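Local coordinates for interleukin-2 receptor subunit beta (Mus musculus, PDB 6DG5), which serves as the beta subunit of the interleukin-2 receptor, binding the cytokine at the cell surface and passing on its mitogenic signal, and also acts in interleukin-15 reception, at residues B[105-110]-B[134-139]; B[123-128]-B[200-205]; B[157-162]-B[166-171]. All coordinates share one frame; numbering follows the deposited sequence.

Interaction 1: residues B[105-110]-B[134-139]; sequences LRLVAP and HYIEPY. With FUC (alpha-L-fucopyranose), chain E.
The backbones near Leu-105 and Ile-136 stay well separated, their CA atoms 10.0 Å apart at the nearest pairing, and no hydrogen bond crosses between 105-110 and 134-139. The first segment is the irregular link leading into strand 111-118; the second is a turn ahead of strand 140-148, closed on itself by Tyr-139 N donating to Ile-136 O at 3.0 Å. Side chains alone bridge the gap. Ile-136 meets both leucines tip to tip: its CG2 branch faces CD1 of Leu-105 at 4.1 Å, while its CD1 lies 3.8 Å from CD2 of Leu-107. Chi1 of Ile-136 (61°) sets CG1 between the backbone N and the carbonyl carbon, leaving CG2 beside the N; CG2 meets Leu-105 alone, while CD1 lies against both leucines. The site is the elbow between the two extracellular domains of a type I cytokine receptor: Leu-105 also touches Tyr-12 of strand 8-12, and Tyr-135 and Tyr-139 each hydrogen-bond through OH to an acidic side chain of another protein chain. On the far side of 105-110 lies a fucose of a protein-attached glycan. Its O3 hydroxyl sits close to two carbonyl oxygens, Arg-106 O at 2.9 Å and Leu-107 O. The Arg-106 chain, bent at chi2 and chi3, lays its guanidinium against the fucose, with FUC C5 over one face and FUC O2 in plane at its edge, 3.2 Å from NH2. A serine in place of Arg-106 would probably leave that side of the fucose without its flat partner, freer to shift against the linker.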
loop_
_atom_site.group_PDB
_atom_site.type_symbol
_atom_site.label_atom_id
_atom_site.label_comp_id
_atom_site.label_asym_id
_atom_site.label_seq_id
_atom_site.Cartn_x
_atom_site.Cartn_y
_atom_site.Cartn_z
ATOM N N LEU B 105 11.872 -9.980 5.842
ATOM C CA LEU B 105 12.149 -9.096 4.719
ATOM C C LEU B 105 13.379 -8.245 5.002
ATOM O O LEU B 105 13.482 -7.623 6.064
ATOM C CB LEU B 105 10.948 -8.195 4.429
ATOM C CG LEU B 105 9.763 -8.835 3.707
ATOM C CD1 LEU B 105 8.642 -7.823 3.546
ATOM C CD2 LEU B 105 10.192 -9.376 2.355
ATOM N N ARG B 106 14.307 -8.218 4.045
ATOM C CA ARG B 106 15.479 -7.345 4.106
ATOM C C ARG B 106 15.728 -6.842 2.687
ATOM O O ARG B 106 16.370 -7.525 1.883
ATOM C CB ARG B 106 16.697 -8.070 4.668
ATOM C CG ARG B 106 17.666 -7.148 5.395
ATOM C CD ARG B 106 19.058 -7.189 4.788
ATOM N NE ARG B 106 19.982 -8.014 5.564
ATOM C CZ ARG B 106 20.467 -9.182 5.156
ATOM N NH1 ARG B 106 21.305 -9.862 5.930
ATOM N NH2 ARG B 106 20.126 -9.667 3.971
ATOM N N LEU B 107 15.221 -5.648 2.389
ATOM C CA LEU B 107 15.225 -5.127 1.031
ATOM C C LEU B 107 16.646 -4.805 0.567
ATOM O O LEU B 107 17.602 -4.779 1.345
ATOM C CB LEU B 107 14.344 -3.882 0.938
ATOM C CG LEU B 107 12.835 -4.122 0.987
ATOM C CD1 LEU B 107 12.101 -2.904 1.528
ATOM C CD2 LEU B 107 12.337 -4.469 -0.402
ATOM N N VAL B 108 16.769 -4.559 -0.733
ATOM C CA VAL B 108 18.044 -4.185 -1.334
ATOM C C VAL B 108 18.353 -2.735 -0.992
ATOM O O VAL B 108 17.465 -1.875 -1.006
ATOM C CB VAL B 108 18.006 -4.416 -2.856
ATOM C CG1 VAL B 108 19.190 -3.746 -3.537
ATOM C CG2 VAL B 108 17.993 -5.906 -3.160
ATOM N N ALA B 109 19.619 -2.465 -0.675
ATOM C CA ALA B 109 20.029 -1.139 -0.240
ATOM C C ALA B 109 19.702 -0.093 -1.305
ATOM O O ALA B 109 19.708 -0.395 -2.502
ATOM C CB ALA B 109 21.526 -1.125 0.062
ATOM N N PRO B 110 19.403 1.142 -0.896
ATOM C CA PRO B 110 19.142 2.200 -1.881
ATOM C C PRO B 110 20.386 2.496 -2.704
ATOM O O PRO B 110 21.517 2.361 -2.234
ATOM C CB PRO B 110 18.741 3.402 -1.017
ATOM C CG PRO B 110 18.310 2.809 0.283
ATOM C CD PRO B 110 19.169 1.602 0.481
ATOM N N HIS B 134 5.460 -4.895 -5.196
ATOM C CA HIS B 134 4.200 -4.161 -5.152
ATOM C C HIS B 134 3.412 -4.499 -3.896
ATOM O O HIS B 134 2.594 -3.693 -3.440
ATOM C CB HIS B 134 3.373 -4.475 -6.396
ATOM C CG HIS B 134 3.006 -5.920 -6.525
ATOM N ND1 HIS B 134 3.943 -6.910 -6.728
ATOM C CD2 HIS B 134 1.806 -6.544 -6.475
ATOM C CE1 HIS B 134 3.337 -8.080 -6.802
ATOM N NE2 HIS B 134 2.039 -7.886 -6.654
ATOM N N TYR B 135 3.649 -5.685 -3.326
ATOM C CA TYR B 135 2.984 -6.077 -2.089
ATOM C C TYR B 135 3.306 -5.114 -0.953
ATOM O O TYR B 135 2.447 -4.826 -0.109
ATOM C CB TYR B 135 3.400 -7.496 -1.701
ATOM C CG TYR B 135 2.849 -8.599 -2.574
ATOM C CD1 TYR B 135 1.560 -8.532 -3.089
ATOM C CD2 TYR B 135 3.617 -9.715 -2.875
ATOM C CE1 TYR B 135 1.055 -9.547 -3.882
ATOM C CE2 TYR B 135 3.122 -10.732 -3.664
ATOM C CZ TYR B 135 1.841 -10.644 -4.168
ATOM O OH TYR B 135 1.352 -11.661 -4.957
ATOM N N ILE B 136 4.538 -4.609 -0.911
ATOM C CA ILE B 136 5.010 -3.781 0.191
ATOM C C ILE B 136 5.409 -2.383 -0.247
ATOM O O ILE B 136 5.824 -1.584 0.597
ATOM C CB ILE B 136 6.188 -4.454 0.927
ATOM C CG1 ILE B 136 7.359 -4.655 -0.035
ATOM C CG2 ILE B 136 5.754 -5.777 1.526
ATOM C CD1 ILE B 136 8.680 -4.880 0.654
ATOM N N GLU B 137 5.312 -2.066 -1.538
ATOM C CA GLU B 137 5.788 -0.772 -2.021
ATOM C C GLU B 137 5.131 0.426 -1.341
ATOM O O GLU B 137 5.849 1.399 -1.054
ATOM C CB GLU B 137 5.611 -0.682 -3.543
ATOM C CG GLU B 137 6.364 0.481 -4.162
ATOM C CD GLU B 137 5.862 0.840 -5.545
ATOM O OE1 GLU B 137 5.627 -0.076 -6.359
ATOM O OE2 GLU B 137 5.687 2.045 -5.816
ATOM N N PRO B 138 3.822 0.446 -1.060
ATOM C CA PRO B 138 3.250 1.634 -0.403
ATOM C C PRO B 138 3.730 1.840 1.024
ATOM O O PRO B 138 3.582 2.951 1.552
ATOM C CB PRO B 138 1.738 1.371 -0.448
ATOM C CG PRO B 138 1.617 -0.102 -0.567
ATOM C CD PRO B 138 2.766 -0.514 -1.432
ATOM N N TYR B 139 4.301 0.820 1.662
ATOM C CA TYR B 139 4.742 0.909 3.049
ATOM C C TYR B 139 6.227 1.225 3.175
ATOM O O TYR B 139 6.831 0.918 4.209
ATOM C CB TYR B 139 4.418 -0.392 3.787
ATOM C CG TYR B 139 2.938 -0.654 3.942
ATOM C CD1 TYR B 139 2.231 -0.125 5.012
ATOM C CD2 TYR B 139 2.249 -1.431 3.019
ATOM C CE1 TYR B 139 0.880 -0.361 5.161
ATOM C CE2 TYR B 139 0.893 -1.673 3.159
ATOM C CZ TYR B 139 0.216 -1.135 4.233
ATOM O OH TYR B 139 -1.131 -1.367 4.385
HETATM C C1 FUC E . 21.348 -9.557 0.197
HETATM C C2 FUC E . 19.901 -9.021 0.359
HETATM C C3 FUC E . 19.859 -7.712 1.162
HETATM C C4 FUC E . 21.230 -7.000 1.194
HETATM C C5 FUC E . 22.307 -7.949 1.762
HETATM C C6 FUC E . 23.727 -7.573 1.356
HETATM O O2 FUC E . 19.033 -9.984 0.941
HETATM O O3 FUC E . 18.913 -6.825 0.581
HETATM O O4 FUC E . 21.602 -6.518 -0.095
HETATM O O5 FUC E . 22.108 -9.332 1.372
#

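Interaction 2: residues B[123-128]-B[200-205]; sequences CNISWK and QPLTFR. With NAG (2-acetamido-2-deoxy-beta-D-glucopyranose), chain D; MAN (alpha-D-mannopyranose), chain C.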
loop_
_atom_site.group_PDB
_atom_site.type_symbol
_atom_site.label_atom_id
_atom_site.label_comp_id
_atom_site.label_asym_id
_atom_site.label_seq_id
_atom_site.Cartn_x
_atom_site.Cartn_y
_atom_site.Cartn_z
ATOM N N CYS B 123 20.953 21.575 0.802
ATOM C CA CYS B 123 21.340 20.443 -0.035
ATOM C C CYS B 123 20.202 19.438 -0.162
ATOM O O CYS B 123 19.609 19.035 0.843
ATOM C CB CYS B 123 22.582 19.753 0.528
ATOM S SG CYS B 123 23.096 18.296 -0.402
ATOM N N ASN B 124 19.900 19.028 -1.393
ATOM C CA ASN B 124 18.836 18.072 -1.681
ATOM C C ASN B 124 19.456 16.837 -2.322
ATOM O O ASN B 124 20.115 16.936 -3.363
ATOM C CB ASN B 124 17.775 18.696 -2.595
ATOM C CG ASN B 124 16.514 17.853 -2.700
ATOM O OD1 ASN B 124 16.430 16.763 -2.134
ATOM N ND2 ASN B 124 15.520 18.366 -3.426
ATOM N N ILE B 125 19.244 15.679 -1.699
ATOM C CA ILE B 125 19.881 14.427 -2.094
ATOM C C ILE B 125 18.799 13.417 -2.455
ATOM O O ILE B 125 17.848 13.225 -1.691
ATOM C CB ILE B 125 20.778 13.882 -0.970
ATOM C CG1 ILE B 125 21.965 14.821 -0.737
ATOM C CG2 ILE B 125 21.252 12.469 -1.290
ATOM C CD1 ILE B 125 22.451 14.843 0.695
ATOM N N SER B 126 18.954 12.762 -3.603
ATOM C CA SER B 126 17.986 11.794 -4.108
ATOM C C SER B 126 18.564 10.385 -4.057
ATOM O O SER B 126 19.768 10.187 -3.888
ATOM C CB SER B 126 17.568 12.136 -5.542
ATOM O OG SER B 126 16.963 13.412 -5.605
ATOM N N TRP B 127 17.679 9.398 -4.206
ATOM C CA TRP B 127 18.092 8.001 -4.255
ATOM C C TRP B 127 16.973 7.160 -4.855
ATOM O O TRP B 127 15.794 7.406 -4.592
ATOM C CB TRP B 127 18.465 7.467 -2.866
ATOM C CG TRP B 127 17.392 7.608 -1.831
ATOM C CD1 TRP B 127 16.351 6.755 -1.606
ATOM C CD2 TRP B 127 17.268 8.657 -0.864
ATOM N NE1 TRP B 127 15.582 7.213 -0.564
ATOM C CE2 TRP B 127 16.124 8.379 -0.091
ATOM C CE3 TRP B 127 18.010 9.807 -0.580
ATOM C CZ2 TRP B 127 15.704 9.209 0.946
ATOM C CZ3 TRP B 127 17.592 10.629 0.450
ATOM C CH2 TRP B 127 16.450 10.326 1.201
ATOM N N LYS B 128 17.358 6.174 -5.660
ATOM C CA LYS B 128 16.434 5.244 -6.288
ATOM C C LYS B 128 16.456 3.905 -5.560
ATOM O O LYS B 128 17.411 3.570 -4.854
ATOM C CB LYS B 128 16.790 5.044 -7.765
ATOM C CG LYS B 128 16.683 6.299 -8.625
ATOM C CD LYS B 128 17.106 6.013 -10.061
ATOM C CE LYS B 128 16.704 7.136 -11.009
ATOM N NZ LYS B 128 17.403 8.416 -10.715
ATOM N N GLN B 200 25.601 2.946 -0.539
ATOM C CA GLN B 200 26.963 3.398 -0.781
ATOM C C GLN B 200 27.061 4.872 -0.415
ATOM O O GLN B 200 26.301 5.688 -0.962
ATOM C CB GLN B 200 27.374 3.185 -2.236
ATOM C CG GLN B 200 28.085 1.867 -2.496
ATOM C CD GLN B 200 28.669 1.787 -3.895
ATOM O OE1 GLN B 200 29.286 2.738 -4.379
ATOM N NE2 GLN B 200 28.472 0.650 -4.555
ATOM N N PRO B 201 27.948 5.252 0.503
ATOM C CA PRO B 201 27.956 6.632 1.001
ATOM C C PRO B 201 28.219 7.644 -0.105
ATOM O O PRO B 201 28.971 7.394 -1.050
ATOM C CB PRO B 201 29.085 6.629 2.040
ATOM C CG PRO B 201 29.914 5.423 1.714
ATOM C CD PRO B 201 28.963 4.415 1.160
ATOM N N LEU B 202 27.568 8.797 0.023
ATOM C CA LEU B 202 27.686 9.901 -0.920
ATOM C C LEU B 202 28.404 11.053 -0.231
ATOM O O LEU B 202 27.912 11.584 0.770
ATOM C CB LEU B 202 26.309 10.343 -1.411
ATOM C CG LEU B 202 26.249 11.613 -2.259
ATOM C CD1 LEU B 202 26.612 11.313 -3.703
ATOM C CD2 LEU B 202 24.874 12.254 -2.163
ATOM N N THR B 203 29.557 11.440 -0.768
ATOM C CA THR B 203 30.373 12.499 -0.194
ATOM C C THR B 203 30.150 13.793 -0.966
ATOM O O THR B 203 30.307 13.826 -2.191
ATOM C CB THR B 203 31.853 12.119 -0.217
ATOM O OG1 THR B 203 32.004 10.758 0.206
ATOM C CG2 THR B 203 32.644 13.019 0.715
ATOM N N PHE B 204 29.783 14.854 -0.249
ATOM C CA PHE B 204 29.513 16.146 -0.859
ATOM C C PHE B 204 30.032 17.257 0.042
ATOM O O PHE B 204 30.129 17.095 1.262
ATOM C CB PHE B 204 28.011 16.342 -1.131
ATOM C CG PHE B 204 27.155 16.309 0.107
ATOM C CD1 PHE B 204 26.721 15.103 0.635
ATOM C CD2 PHE B 204 26.770 17.484 0.733
ATOM C CE1 PHE B 204 25.930 15.070 1.770
ATOM C CE2 PHE B 204 25.980 17.457 1.868
ATOM C CZ PHE B 204 25.558 16.248 2.386
ATOM N N ARG B 205 30.363 18.391 -0.574
ATOM C CA ARG B 205 30.895 19.548 0.135
ATOM C C ARG B 205 30.066 20.778 -0.204
ATOM O O ARG B 205 29.744 21.020 -1.373
ATOM C CB ARG B 205 32.368 19.789 -0.219
ATOM C CG ARG B 205 33.008 20.948 0.527
ATOM C CD ARG B 205 34.477 21.096 0.164
ATOM N NE ARG B 205 35.092 22.241 0.830
ATOM C CZ ARG B 205 35.716 22.177 2.002
ATOM N NH1 ARG B 205 35.812 21.021 2.643
ATOM N NH2 ARG B 205 36.245 23.270 2.533
HETATM C C1 NAG D . 14.256 17.694 -3.635
HETATM C C2 NAG D . 13.067 18.662 -3.586
HETATM C C3 NAG D . 11.758 17.930 -3.905
HETATM C C4 NAG D . 11.874 17.125 -5.194
HETATM C C5 NAG D . 13.114 16.236 -5.144
HETATM C C6 NAG D . 13.370 15.491 -6.433
HETATM C C7 NAG D . 12.511 20.551 -2.114
HETATM C C8 NAG D . 12.492 21.058 -0.703
HETATM N N2 NAG D . 12.981 19.311 -2.287
HETATM O O3 NAG D . 10.712 18.887 -4.023
HETATM O O4 NAG D . 10.728 16.293 -5.355
HETATM O O5 NAG D . 14.279 17.032 -4.891
HETATM O O6 NAG D . 13.586 16.378 -7.522
HETATM O O7 NAG D . 12.117 21.234 -3.055
HETATM C C1 MAN C . 29.834 -1.433 0.091
HETATM C C2 MAN C . 30.229 -0.256 1.026
HETATM C C3 MAN C . 29.266 -0.175 2.206
HETATM C C4 MAN C . 27.813 -0.098 1.721
HETATM C C5 MAN C . 27.492 -1.300 0.823
HETATM C C6 MAN C . 26.101 -1.215 0.213
HETATM O O2 MAN C . 30.124 1.002 0.353
HETATM O O3 MAN C . 29.560 0.934 3.049
HETATM O O4 MAN C . 26.931 -0.101 2.838
HETATM O O5 MAN C . 28.449 -1.377 -0.270
HETATM O O6 MAN C . 25.816 -2.452 -0.433
#
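Cys-123 places its SG over one face of the Phe-204 ring, 4.2 Å from the centroid and 28° off the ring normal, which qualifies as a sulfur-aromatic contact. With SG anti to the backbone N (chi1 178°), the sulfur reaches across from strand 123-128 to strand 202-205. Asn-124 belongs to the other side of the strand: its ND2 is covalently joined to C1 of an N-acetylglucosamine (1.4 Å), marking it as a glycosylated asparagine. Ile-125 returns to the interior and divides its branches. CD1 meets Phe-204 CE1 at 3.6 Å, the two side chains crossing at about a right angle, whereas CG2 packs 3.7 Å from Leu-202 CD2 as those chains slide past one another in opposite directions. Before Leu-202, Gln-200 and Pro-201 border a mannose, which is also hydrogen-bonded to Trp-198 O of the WSXWS motif. The strand axes run at 162° and approach no closer than 10.2 Å, without a hydrogen bond between them. Such spacing, bridged by apolar side chains from strands of different sheets, is that of the core of a fibronectin type III beta-sandwich.

Interaction 3: residues B[157-162]-B[166-171]; sequences SVLSLK and QWLFLE. With NAG (2-acetamido-2-deoxy-beta-D-glucopyranose), chain D.
Trp-167 O is met by two groups: the methyl CD2 of Leu-161 packs within 3.6 Å of it, and Gln-165 NE2 gives it a weak hydrogen bond. No hydrogen bond joins 157-162 to 166-171 directly; the contact between them is van der Waals packing, almost wholly of leucines. Leu-159 CD1 is its meeting point, 3.9 Å from Leu-170 CD2 and 4.2 Å from Leu-168 CD2. The Leu-159 side chain crosses that of Leu-168 at about a right angle and that of Leu-170 obliquely. Leu-161 adds its other methyl, with CD1 4.3 Å from Leu-168 CD2. For Leu-168, chi1 (37°) places CG between the backbone N and the carbonyl carbon, and from there CD2 reaches both leucines of the opposing strand. The axes of strands 157-161 and 167-170 come no closer than 9.4 Å, at 129°. Each strand bonds within its own sheet: Leu-159 and Leu-161 pair by backbone with Ala-144 and Phe-142, Leu-168 with Ile-125. The leucines therefore lie between the two sheets of the fibronectin type III domain, where edge strands linked by a short connection face one another. Trp-167 points out of this core. Its indole carries the N-acetylglucosamine attached to Asn-124, with NAG C3 over the centre of one face, 3.5 Å above the plane, and NAG N2 near CZ3; the backbone N of Phe-169 lies in plane at the indole edge. Phe-169 extends the sugar's bed, its CD1 3.5 Å from the acetyl methyl C8, which approaches the ring obliquely. Another protein chain borders both segments, with an acidic side chain forming a salt bridge to Lys-162 NZ and polar side chains hydrogen-bonded to the backbone N atoms of Ser-160 and Glu-171.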
loop_
_atom_site.group_PDB
_atom_site.type_symbol
_atom_site.label_atom_id
_atom_site.label_comp_id
_atom_site.label_asym_id
_atom_site.label_seq_id
_atom_site.Cartn_x
_atom_site.Cartn_y
_atom_site.Cartn_z
ATOM N N SER B 157 24.284 11.573 12.800
ATOM C CA SER B 157 22.893 11.840 13.138
ATOM C C SER B 157 21.993 11.117 12.143
ATOM O O SER B 157 22.097 11.341 10.932
ATOM C CB SER B 157 22.617 13.343 13.129
ATOM O OG SER B 157 21.457 13.662 13.876
ATOM N N VAL B 158 21.111 10.262 12.650
ATOM C CA VAL B 158 20.241 9.437 11.818
ATOM C C VAL B 158 18.882 10.115 11.721
ATOM O O VAL B 158 18.229 10.364 12.741
ATOM C CB VAL B 158 20.111 8.017 12.385
ATOM C CG1 VAL B 158 19.323 7.142 11.430
ATOM C CG2 VAL B 158 21.485 7.427 12.648
ATOM N N LEU B 159 18.455 10.407 10.497
ATOM C CA LEU B 159 17.190 11.077 10.235
ATOM C C LEU B 159 16.185 10.077 9.680
ATOM O O LEU B 159 16.528 9.238 8.841
ATOM C CB LEU B 159 17.382 12.228 9.245
ATOM C CG LEU B 159 18.596 13.126 9.488
ATOM C CD1 LEU B 159 18.992 13.837 8.205
ATOM C CD2 LEU B 159 18.306 14.131 10.588
ATOM N N SER B 160 14.942 10.171 10.144
ATOM C CA SER B 160 13.894 9.236 9.759
ATOM C C SER B 160 12.939 9.887 8.768
ATOM O O SER B 160 12.483 11.015 8.983
ATOM C CB SER B 160 13.118 8.746 10.984
ATOM O OG SER B 160 13.901 7.864 11.769
ATOM N N LEU B 161 12.642 9.173 7.686
ATOM C CA LEU B 161 11.596 9.543 6.736
ATOM C C LEU B 161 10.545 8.441 6.808
ATOM O O LEU B 161 10.640 7.432 6.104
ATOM C CB LEU B 161 12.145 9.708 5.322
ATOM C CG LEU B 161 13.246 10.747 5.110
ATOM C CD1 LEU B 161 14.557 10.067 4.752
ATOM C CD2 LEU B 161 12.839 11.730 4.029
ATOM N N LYS B 162 9.542 8.634 7.668
ATOM C CA LYS B 162 8.511 7.631 7.901
ATOM C C LYS B 162 7.469 7.579 6.790
ATOM O O LYS B 162 6.348 7.106 7.018
ATOM C CB LYS B 162 7.836 7.873 9.254
ATOM C CG LYS B 162 8.796 7.814 10.431
ATOM C CD LYS B 162 8.069 7.896 11.763
ATOM C CE LYS B 162 9.052 7.999 12.921
ATOM N NZ LYS B 162 9.822 9.273 12.879
ATOM N N GLN B 166 12.159 9.415 -0.842
ATOM C CA GLN B 166 13.276 9.200 -1.768
ATOM C C GLN B 166 14.018 10.497 -2.082
ATOM O O GLN B 166 14.540 10.675 -3.185
ATOM C CB GLN B 166 12.816 8.511 -3.057
ATOM C CG GLN B 166 12.518 7.031 -2.876
ATOM C CD GLN B 166 12.250 6.318 -4.185
ATOM O OE1 GLN B 166 11.141 6.369 -4.718
ATOM N NE2 GLN B 166 13.265 5.643 -4.708
ATOM N N TRP B 167 14.066 11.406 -1.109
ATOM C CA TRP B 167 14.893 12.607 -1.148
ATOM C C TRP B 167 14.805 13.294 0.206
ATOM O O TRP B 167 13.809 13.148 0.919
ATOM C CB TRP B 167 14.465 13.581 -2.260
ATOM C CG TRP B 167 13.052 14.073 -2.148
ATOM C CD1 TRP B 167 11.960 13.573 -2.791
ATOM C CD2 TRP B 167 12.582 15.169 -1.353
ATOM N NE1 TRP B 167 10.837 14.283 -2.441
ATOM C CE2 TRP B 167 11.193 15.269 -1.559
ATOM C CE3 TRP B 167 13.201 16.073 -0.483
ATOM C CZ2 TRP B 167 10.411 16.236 -0.929
ATOM C CZ3 TRP B 167 12.424 17.031 0.142
ATOM C CH2 TRP B 167 11.044 17.105 -0.084
ATOM N N LEU B 168 15.851 14.043 0.554
ATOM C CA LEU B 168 15.796 14.901 1.731
ATOM C C LEU B 168 16.488 16.223 1.444
ATOM O O LEU B 168 17.524 16.268 0.775
ATOM C CB LEU B 168 16.416 14.242 2.978
ATOM C CG LEU B 168 17.646 13.335 2.948
ATOM C CD1 LEU B 168 18.902 14.055 2.488
ATOM C CD2 LEU B 168 17.852 12.757 4.335
ATOM N N PHE B 169 15.889 17.299 1.940
ATOM C CA PHE B 169 16.443 18.640 1.826
ATOM C C PHE B 169 17.100 18.971 3.160
ATOM O O PHE B 169 16.416 19.105 4.179
ATOM C CB PHE B 169 15.349 19.645 1.471
ATOM C CG PHE B 169 15.860 20.918 0.856
ATOM C CD1 PHE B 169 16.035 21.020 -0.515
ATOM C CD2 PHE B 169 16.147 22.018 1.646
ATOM C CE1 PHE B 169 16.494 22.194 -1.084
ATOM C CE2 PHE B 169 16.607 23.193 1.083
ATOM C CZ PHE B 169 16.780 23.280 -0.285
ATOM N N LEU B 170 18.426 19.080 3.160
ATOM C CA LEU B 170 19.178 19.310 4.387
ATOM C C LEU B 170 19.348 20.801 4.640
ATOM O O LEU B 170 19.673 21.567 3.729
ATOM C CB LEU B 170 20.545 18.632 4.316
ATOM C CG LEU B 170 20.529 17.104 4.327
ATOM C CD1 LEU B 170 21.936 16.554 4.185
ATOM C CD2 LEU B 170 19.879 16.592 5.601
ATOM N N GLU B 171 19.129 21.206 5.887
ATOM C CA GLU B 171 19.310 22.581 6.324
ATOM C C GLU B 171 20.387 22.632 7.400
ATOM O O GLU B 171 20.881 21.601 7.866
ATOM C CB GLU B 171 17.996 23.169 6.859
ATOM C CG GLU B 171 16.834 23.130 5.873
ATOM C CD GLU B 171 16.854 24.290 4.897
ATOM O OE1 GLU B 171 15.961 24.350 4.023
ATOM O OE2 GLU B 171 17.760 25.143 5.010
HETATM C C1 NAG D . 14.256 17.694 -3.635
HETATM C C2 NAG D . 13.067 18.662 -3.586
HETATM C C3 NAG D . 11.758 17.930 -3.905
HETATM C C4 NAG D . 11.874 17.125 -5.194
HETATM C C5 NAG D . 13.114 16.236 -5.144
HETATM C C6 NAG D . 13.370 15.491 -6.433
HETATM C C7 NAG D . 12.511 20.551 -2.114
HETATM C C8 NAG D . 12.492 21.058 -0.703
HETATM N N2 NAG D . 12.981 19.311 -2.287
HETATM O O3 NAG D . 10.712 18.887 -4.023
HETATM O O4 NAG D . 10.728 16.293 -5.355
HETATM O O5 NAG D . 14.279 17.032 -4.891
HETATM O O6 NAG D . 13.586 16.378 -7.522
HETATM O O7 NAG D . 12.117 21.234 -3.055
#

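All three contacts belong to the membrane-proximal half of the chain: interactions 2 and 3 in the fibronectin type III sandwich, interaction 1 where the linker meets it. The centre of interaction 1 is about 20 Å from that of interaction 2 and about 18 Å from that of interaction 3; the latter two are about 11 Å apart. Along the chain, the segments of interactions 1 and 2 alternate, while interaction 3 is nested in the loop that interaction 2 closes. Strands 123-128 and 167-170 are neighbours in the three-stranded sheet, and 202-205 and 157-161 form the outer edges of the four-stranded one, so interactions 2 and 3 bridge the same sandwich at two places. Pro-110 packs on Trp-127, joining the interdomain linker to the sandwich core.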